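Local atomic coordinates of Crov588 (Cafeteriavirus, PDB entry 6NYR), a protein that is of unknown function but folds into a nearly closed ring of leucine-rich repeats of the FNIP type, a shape consistent with a scaffold for binding partners. Residues 33-46 with 53-67. Numbering follows the deposited sequence.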
loop_
_atom_site.group_PDB
_atom_site.type_symbol
_atom_site.label_atom_id
_atom_site.label_comp_id
_atom_site.label_asym_id
_atom_site.label_seq_id
_atom_site.Cartn_x
_atom_site.Cartn_y
_atom_site.Cartn_z
ATOM N N ILE A 33 -21.300 -1.651 18.226
ATOM C CA ILE A 33 -21.250 -1.561 16.768
ATOM C C ILE A 33 -22.124 -0.398 16.323
ATOM O O ILE A 33 -23.287 -0.281 16.737
ATOM C CB ILE A 33 -21.690 -2.873 16.091
ATOM C CG1 ILE A 33 -23.161 -3.185 16.369
ATOM C CG2 ILE A 33 -20.791 -4.025 16.543
ATOM C CD1 ILE A 33 -23.664 -4.431 15.631
ATOM N N ASP A 34 -21.555 0.471 15.488
ATOM C CA ASP A 34 -22.266 1.609 14.928
ATOM C C ASP A 34 -22.798 1.358 13.528
ATOM O O ASP A 34 -23.815 1.946 13.143
ATOM C CB ASP A 34 -21.328 2.824 14.829
ATOM C CG ASP A 34 -21.243 3.613 16.102
ATOM O OD1 ASP A 34 -22.277 3.749 16.790
ATOM O OD2 ASP A 34 -20.140 4.121 16.411
ATOM N N THR A 35 -22.129 0.503 12.764
ATOM C CA THR A 35 -22.394 0.369 11.345
ATOM C C THR A 35 -22.556 -1.096 10.971
ATOM O O THR A 35 -22.051 -1.995 11.647
ATOM C CB THR A 35 -21.257 0.977 10.515
ATOM O OG1 THR A 35 -20.241 -0.011 10.312
ATOM C CG2 THR A 35 -20.637 2.165 11.241
ATOM N N ILE A 36 -23.273 -1.316 9.875
ATOM C CA ILE A 36 -23.343 -2.617 9.225
ATOM C C ILE A 36 -22.796 -2.445 7.816
ATOM O O ILE A 36 -23.172 -1.503 7.110
ATOM C CB ILE A 36 -24.776 -3.176 9.183
ATOM C CG1 ILE A 36 -25.266 -3.499 10.591
ATOM C CG2 ILE A 36 -24.820 -4.419 8.298
ATOM C CD1 ILE A 36 -26.734 -3.867 10.654
ATOM N N GLU A 37 -21.913 -3.350 7.409
ATOM C CA GLU A 37 -21.417 -3.403 6.040
ATOM C C GLU A 37 -21.947 -4.669 5.383
ATOM O O GLU A 37 -21.641 -5.780 5.830
ATOM C CB GLU A 37 -19.890 -3.377 5.997
ATOM C CG GLU A 37 -19.277 -2.024 6.316
ATOM C CD GLU A 37 -17.770 -2.017 6.143
ATOM O OE1 GLU A 37 -17.196 -3.100 5.896
ATOM O OE2 GLU A 37 -17.162 -0.930 6.243
ATOM N N PHE A 38 -22.753 -4.499 4.345
ATOM C CA PHE A 38 -23.231 -5.607 3.535
ATOM C C PHE A 38 -22.351 -5.760 2.300
ATOM O O PHE A 38 -21.633 -4.839 1.897
ATOM C CB PHE A 38 -24.687 -5.389 3.124
ATOM C CG PHE A 38 -25.667 -5.546 4.255
ATOM C CD1 PHE A 38 -25.997 -6.806 4.732
ATOM C CD2 PHE A 38 -26.261 -4.439 4.836
ATOM C CE1 PHE A 38 -26.901 -6.957 5.769
ATOM C CE2 PHE A 38 -27.167 -4.584 5.874
ATOM C CZ PHE A 38 -27.485 -5.844 6.341
ATOM N N GLY A 39 -22.406 -6.948 1.705
ATOM C CA GLY A 39 -21.516 -7.282 0.612
ATOM C C GLY A 39 -22.199 -7.455 -0.727
ATOM O O GLY A 39 -23.276 -6.901 -0.966
ATOM N N GLU A 40 -21.575 -8.239 -1.610
ATOM C CA GLU A 40 -22.085 -8.380 -2.966
ATOM C C GLU A 40 -23.405 -9.139 -2.984
ATOM O O GLU A 40 -24.382 -8.694 -3.595
ATOM C CB GLU A 40 -21.054 -9.109 -3.834
ATOM C CG GLU A 40 -21.299 -9.004 -5.331
ATOM C CD GLU A 40 -20.260 -9.748 -6.155
ATOM O OE1 GLU A 40 -19.583 -10.646 -5.606
ATOM O OE2 GLU A 40 -20.120 -9.437 -7.358
ATOM N N LYS A 41 -23.459 -10.279 -2.301
ATOM C CA LYS A 41 -24.544 -11.228 -2.504
ATOM C C LYS A 41 -25.778 -10.958 -1.656
ATOM O O LYS A 41 -26.839 -11.523 -1.951
ATOM C CB LYS A 41 -24.044 -12.652 -2.229
ATOM C CG LYS A 41 -23.024 -13.162 -3.239
ATOM C CD LYS A 41 -23.669 -13.411 -4.598
ATOM C CE LYS A 41 -22.694 -14.055 -5.576
ATOM N NZ LYS A 41 -23.349 -14.401 -6.872
ATOM N N PHE A 42 -25.679 -10.133 -0.615
ATOM C CA PHE A 42 -26.817 -9.944 0.274
ATOM C C PHE A 42 -27.985 -9.310 -0.475
ATOM O O PHE A 42 -27.849 -8.254 -1.099
ATOM C CB PHE A 42 -26.431 -9.072 1.471
ATOM C CG PHE A 42 -27.583 -8.770 2.385
ATOM C CD1 PHE A 42 -28.072 -9.739 3.245
ATOM C CD2 PHE A 42 -28.178 -7.520 2.384
ATOM C CE1 PHE A 42 -29.137 -9.468 4.085
ATOM C CE2 PHE A 42 -29.240 -7.242 3.224
ATOM C CZ PHE A 42 -29.719 -8.218 4.076
ATOM N N ASN A 43 -29.150 -9.962 -0.398
ATOM C CA ASN A 43 -30.370 -9.473 -1.031
ATOM C C ASN A 43 -31.565 -10.010 -0.238
ATOM O O ASN A 43 -32.299 -10.899 -0.670
ATOM C CB ASN A 43 -30.430 -9.886 -2.504
ATOM C CG ASN A 43 -31.516 -9.161 -3.273
ATOM O OD1 ASN A 43 -31.970 -8.093 -2.868
ATOM N ND2 ASN A 43 -31.937 -9.739 -4.389
ATOM N N GLN A 44 -31.773 -9.451 0.953
ATOM C CA GLN A 44 -32.869 -9.850 1.826
ATOM C C GLN A 44 -33.484 -8.600 2.444
ATOM O O GLN A 44 -32.845 -7.546 2.524
ATOM C CB GLN A 44 -32.392 -10.807 2.927
ATOM C CG GLN A 44 -31.751 -12.091 2.417
ATOM C CD GLN A 44 -32.718 -12.998 1.686
ATOM O OE1 GLN A 44 -33.925 -12.958 1.924
ATOM N NE2 GLN A 44 -32.190 -13.819 0.785
ATOM N N GLU A 45 -34.737 -8.725 2.884
ATOM C CA GLU A 45 -35.419 -7.621 3.548
ATOM C C GLU A 45 -34.596 -7.116 4.727
ATOM O O GLU A 45 -33.893 -7.881 5.394
ATOM C CB GLU A 45 -36.798 -8.066 4.044
ATOM C CG GLU A 45 -37.743 -8.568 2.965
ATOM C CD GLU A 45 -38.263 -7.456 2.078
ATOM O OE1 GLU A 45 -38.371 -6.308 2.562
ATOM O OE2 GLU A 45 -38.557 -7.726 0.895
ATOM N N ILE A 46 -34.671 -5.810 4.972
ATOM C CA ILE A 46 -34.007 -5.216 6.126
ATOM C C ILE A 46 -34.929 -4.230 6.831
ATOM O O ILE A 46 -34.500 -3.494 7.730
ATOM C CB ILE A 46 -32.693 -4.523 5.717
ATOM C CG1 ILE A 46 -32.957 -3.385 4.723
ATOM C CG2 ILE A 46 -31.726 -5.520 5.096
ATOM C CD1 ILE A 46 -32.710 -2.007 5.291
ATOM N N ASN A 53 -29.400 0.606 17.444
ATOM C CA ASN A 53 -28.034 0.976 17.792
ATOM C C ASN A 53 -27.170 1.258 16.566
ATOM O O ASN A 53 -26.193 2.011 16.669
ATOM C CB ASN A 53 -27.386 -0.132 18.626
ATOM C CG ASN A 53 -27.378 -1.471 17.910
ATOM O OD1 ASN A 53 -28.237 -1.745 17.069
ATOM N ND2 ASN A 53 -26.405 -2.312 18.241
ATOM N N ILE A 54 -27.496 0.685 15.409
ATOM C CA ILE A 54 -26.680 0.866 14.211
ATOM C C ILE A 54 -27.194 2.096 13.479
ATOM O O ILE A 54 -28.396 2.228 13.220
ATOM C CB ILE A 54 -26.677 -0.397 13.329
ATOM C CG1 ILE A 54 -27.904 -0.576 12.440
ATOM C CG2 ILE A 54 -26.462 -1.649 14.211
ATOM C CD1 ILE A 54 -27.863 0.246 11.160
ATOM N N LYS A 55 -26.279 3.013 13.180
ATOM C CA LYS A 55 -26.599 4.298 12.577
ATOM C C LYS A 55 -26.100 4.429 11.150
ATOM O O LYS A 55 -26.429 5.419 10.485
ATOM C CB LYS A 55 -26.006 5.418 13.447
ATOM C CG LYS A 55 -26.412 5.291 14.917
ATOM C CD LYS A 55 -26.334 6.608 15.673
ATOM C CE LYS A 55 -24.891 7.082 15.786
ATOM N NZ LYS A 55 -24.042 6.091 16.519
ATOM N N VAL A 56 -25.337 3.455 10.661
ATOM C CA VAL A 56 -24.724 3.497 9.342
ATOM C C VAL A 56 -24.942 2.145 8.681
ATOM O O VAL A 56 -24.632 1.104 9.273
ATOM C CB VAL A 56 -23.220 3.820 9.425
ATOM C CG1 VAL A 56 -22.603 3.850 8.033
ATOM C CG2 VAL A 56 -22.998 5.139 10.155
ATOM N N ILE A 57 -25.467 2.156 7.459
ATOM C CA ILE A 57 -25.659 0.942 6.669
ATOM C C ILE A 57 -24.948 1.158 5.340
ATOM O O ILE A 57 -25.424 1.918 4.487
ATOM C CB ILE A 57 -27.144 0.608 6.461
ATOM C CG1 ILE A 57 -27.803 0.292 7.811
ATOM C CG2 ILE A 57 -27.301 -0.564 5.506
ATOM C CD1 ILE A 57 -29.287 0.000 7.736
ATOM N N LYS A 58 -23.813 0.488 5.163
ATOM C CA LYS A 58 -22.990 0.596 3.965
ATOM C C LYS A 58 -23.129 -0.691 3.166
ATOM O O LYS A 58 -22.906 -1.781 3.699
ATOM C CB LYS A 58 -21.527 0.856 4.345
ATOM C CG LYS A 58 -20.638 1.297 3.192
ATOM C CD LYS A 58 -20.035 0.117 2.453
ATOM C CE LYS A 58 -19.010 0.576 1.418
ATOM N NZ LYS A 58 -17.673 0.859 2.014
ATOM N N PHE A 59 -23.518 -0.568 1.896
ATOM C CA PHE A 59 -23.847 -1.743 1.096
ATOM C C PHE A 59 -22.717 -2.230 0.199
ATOM O O PHE A 59 -22.677 -3.421 -0.122
ATOM C CB PHE A 59 -25.081 -1.465 0.224
ATOM C CG PHE A 59 -26.387 -1.787 0.897
ATOM C CD1 PHE A 59 -26.863 -3.085 0.925
ATOM C CD2 PHE A 59 -27.140 -0.789 1.494
ATOM C CE1 PHE A 59 -28.058 -3.386 1.545
ATOM C CE2 PHE A 59 -28.339 -1.087 2.113
ATOM C CZ PHE A 59 -28.797 -2.387 2.138
ATOM N N GLY A 60 -21.797 -1.369 -0.216
ATOM C CA GLY A 60 -20.741 -1.814 -1.108
ATOM C C GLY A 60 -21.171 -1.781 -2.559
ATOM O O GLY A 60 -22.226 -2.318 -2.911
ATOM N N TRP A 61 -20.337 -1.185 -3.414
ATOM C CA TRP A 61 -20.825 -0.683 -4.693
ATOM C C TRP A 61 -21.341 -1.769 -5.631
ATOM O O TRP A 61 -22.144 -1.457 -6.515
ATOM C CB TRP A 61 -19.727 0.144 -5.377
ATOM C CG TRP A 61 -18.519 -0.614 -5.848
ATOM C CD1 TRP A 61 -17.497 -1.100 -5.083
ATOM C CD2 TRP A 61 -18.195 -0.942 -7.204
ATOM N NE1 TRP A 61 -16.564 -1.723 -5.880
ATOM C CE2 TRP A 61 -16.969 -1.639 -7.186
ATOM C CE3 TRP A 61 -18.827 -0.719 -8.432
ATOM C CZ2 TRP A 61 -16.365 -2.118 -8.349
ATOM C CZ3 TRP A 61 -18.226 -1.196 -9.584
ATOM C CH2 TRP A 61 -17.007 -1.886 -9.534
ATOM N N THR A 62 -20.929 -3.024 -5.463
ATOM C CA THR A 62 -21.390 -4.089 -6.347
ATOM C C THR A 62 -22.554 -4.881 -5.756
ATOM O O THR A 62 -22.926 -5.924 -6.308
ATOM C CB THR A 62 -20.247 -5.050 -6.697
ATOM O OG1 THR A 62 -19.768 -5.691 -5.509
ATOM C CG2 THR A 62 -19.102 -4.306 -7.370
ATOM N N SER A 63 -23.149 -4.401 -4.667
ATOM C CA SER A 63 -24.190 -5.154 -3.977
ATOM C C SER A 63 -25.356 -5.501 -4.895
ATOM O O SER A 63 -25.770 -4.703 -5.740
ATOM C CB SER A 63 -24.709 -4.350 -2.782
ATOM O OG SER A 63 -26.093 -4.594 -2.565
ATOM N N GLU A 64 -25.892 -6.706 -4.708
ATOM C CA GLU A 64 -27.033 -7.208 -5.468
ATOM C C GLU A 64 -28.370 -6.909 -4.791
ATOM O O GLU A 64 -29.395 -7.474 -5.186
ATOM C CB GLU A 64 -26.878 -8.720 -5.668
ATOM C CG GLU A 64 -25.596 -9.115 -6.392
ATOM C CD GLU A 64 -25.541 -10.591 -6.747
ATOM O OE1 GLU A 64 -26.533 -11.308 -6.496
ATOM O OE2 GLU A 64 -24.504 -11.036 -7.286
ATOM N N PHE A 65 -28.379 -6.025 -3.798
ATOM C CA PHE A 65 -29.588 -5.698 -3.054
ATOM C C PHE A 65 -30.531 -4.836 -3.887
ATOM O O PHE A 65 -30.136 -3.787 -4.405
ATOM C CB PHE A 65 -29.190 -4.971 -1.763
ATOM C CG PHE A 65 -30.343 -4.495 -0.934
ATOM C CD1 PHE A 65 -31.017 -5.369 -0.103
ATOM C CD2 PHE A 65 -30.734 -3.165 -0.962
ATOM C CE1 PHE A 65 -32.072 -4.936 0.674
ATOM C CE2 PHE A 65 -31.789 -2.723 -0.187
ATOM C CZ PHE A 65 -32.458 -3.612 0.635
ATOM N N ASN A 66 -31.787 -5.291 -4.018
ATOM C CA ASN A 66 -32.864 -4.450 -4.543
ATOM C C ASN A 66 -34.184 -4.891 -3.900
ATOM O O ASN A 66 -35.039 -5.528 -4.516
ATOM C CB ASN A 66 -32.972 -4.492 -6.071
ATOM C CG ASN A 66 -33.907 -3.412 -6.616
ATOM O OD1 ASN A 66 -34.277 -2.478 -5.898
ATOM N ND2 ASN A 66 -34.286 -3.536 -7.887
ATOM N N LYS A 67 -34.352 -4.548 -2.627
ATOM C CA LYS A 67 -35.608 -4.744 -1.922
ATOM C C LYS A 67 -36.239 -3.389 -1.624
ATOM O O LYS A 67 -35.536 -2.400 -1.395
ATOM C CB LYS A 67 -35.403 -5.511 -0.608
ATOM C CG LYS A 67 -34.804 -6.895 -0.767
ATOM C CD LYS A 67 -35.658 -7.777 -1.661
ATOM C CE LYS A 67 -35.161 -9.213 -1.650
ATOM N NZ LYS A 67 -35.842 -10.045 -2.681
HETATM O O HOH W 1 -25.765 -6.638 -0.522
#
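Strands 35-37 and 56-58 pair in parallel as neighbouring coils of a leucine-rich-repeat solenoid, and the chain that follows each strand stacks on its counterpart one coil further on. They lie near the N-terminal end of the ring, between strand 10-12 beside the first and strand 78-80 beside the second. Ile36 N gives a hydrogen bond to Val56 O, Lys58 N to Ile36 O and Phe38 N to Lys58 O, the last at 2.8 Å. Upstream, Asp34 O accepts hydrogen bonds from both Lys55 N and Val56 N, and OD1 of the same residue forms a salt bridge with Lys55 NZ at 2.9 Å. Thr35 lies alongside Val56 on one side of the strands, CG2 against CB; on the other, the buried Ile36 extends CD1 to CG1 of Ile54.

Inside the coil, aromatic rings follow one another from coil to coil. The rings of Phe38 and Phe59 are nearly parallel (23°) but slid apart, with centroids separated by 5.3 Å; Phe13 and Tyr81 continue the series in the adjoining coils. Ile57 CG2 meets the edge of Phe38, and CE1 of Phe59 approaches the edge of Phe42. Beyond the strands, next to the type I turn from Gly60 to Ser63, a water donates to Gly39 O and Phe42 O and accepts from Ser63 OG, which itself receives Phe65 N in an ST turn. Asn43, its CG anti to the backbone N (chi1 -168°), carries its amide across to the next coil, where Asn66 N reaches OD1 at 3.0 Å from above the amide plane.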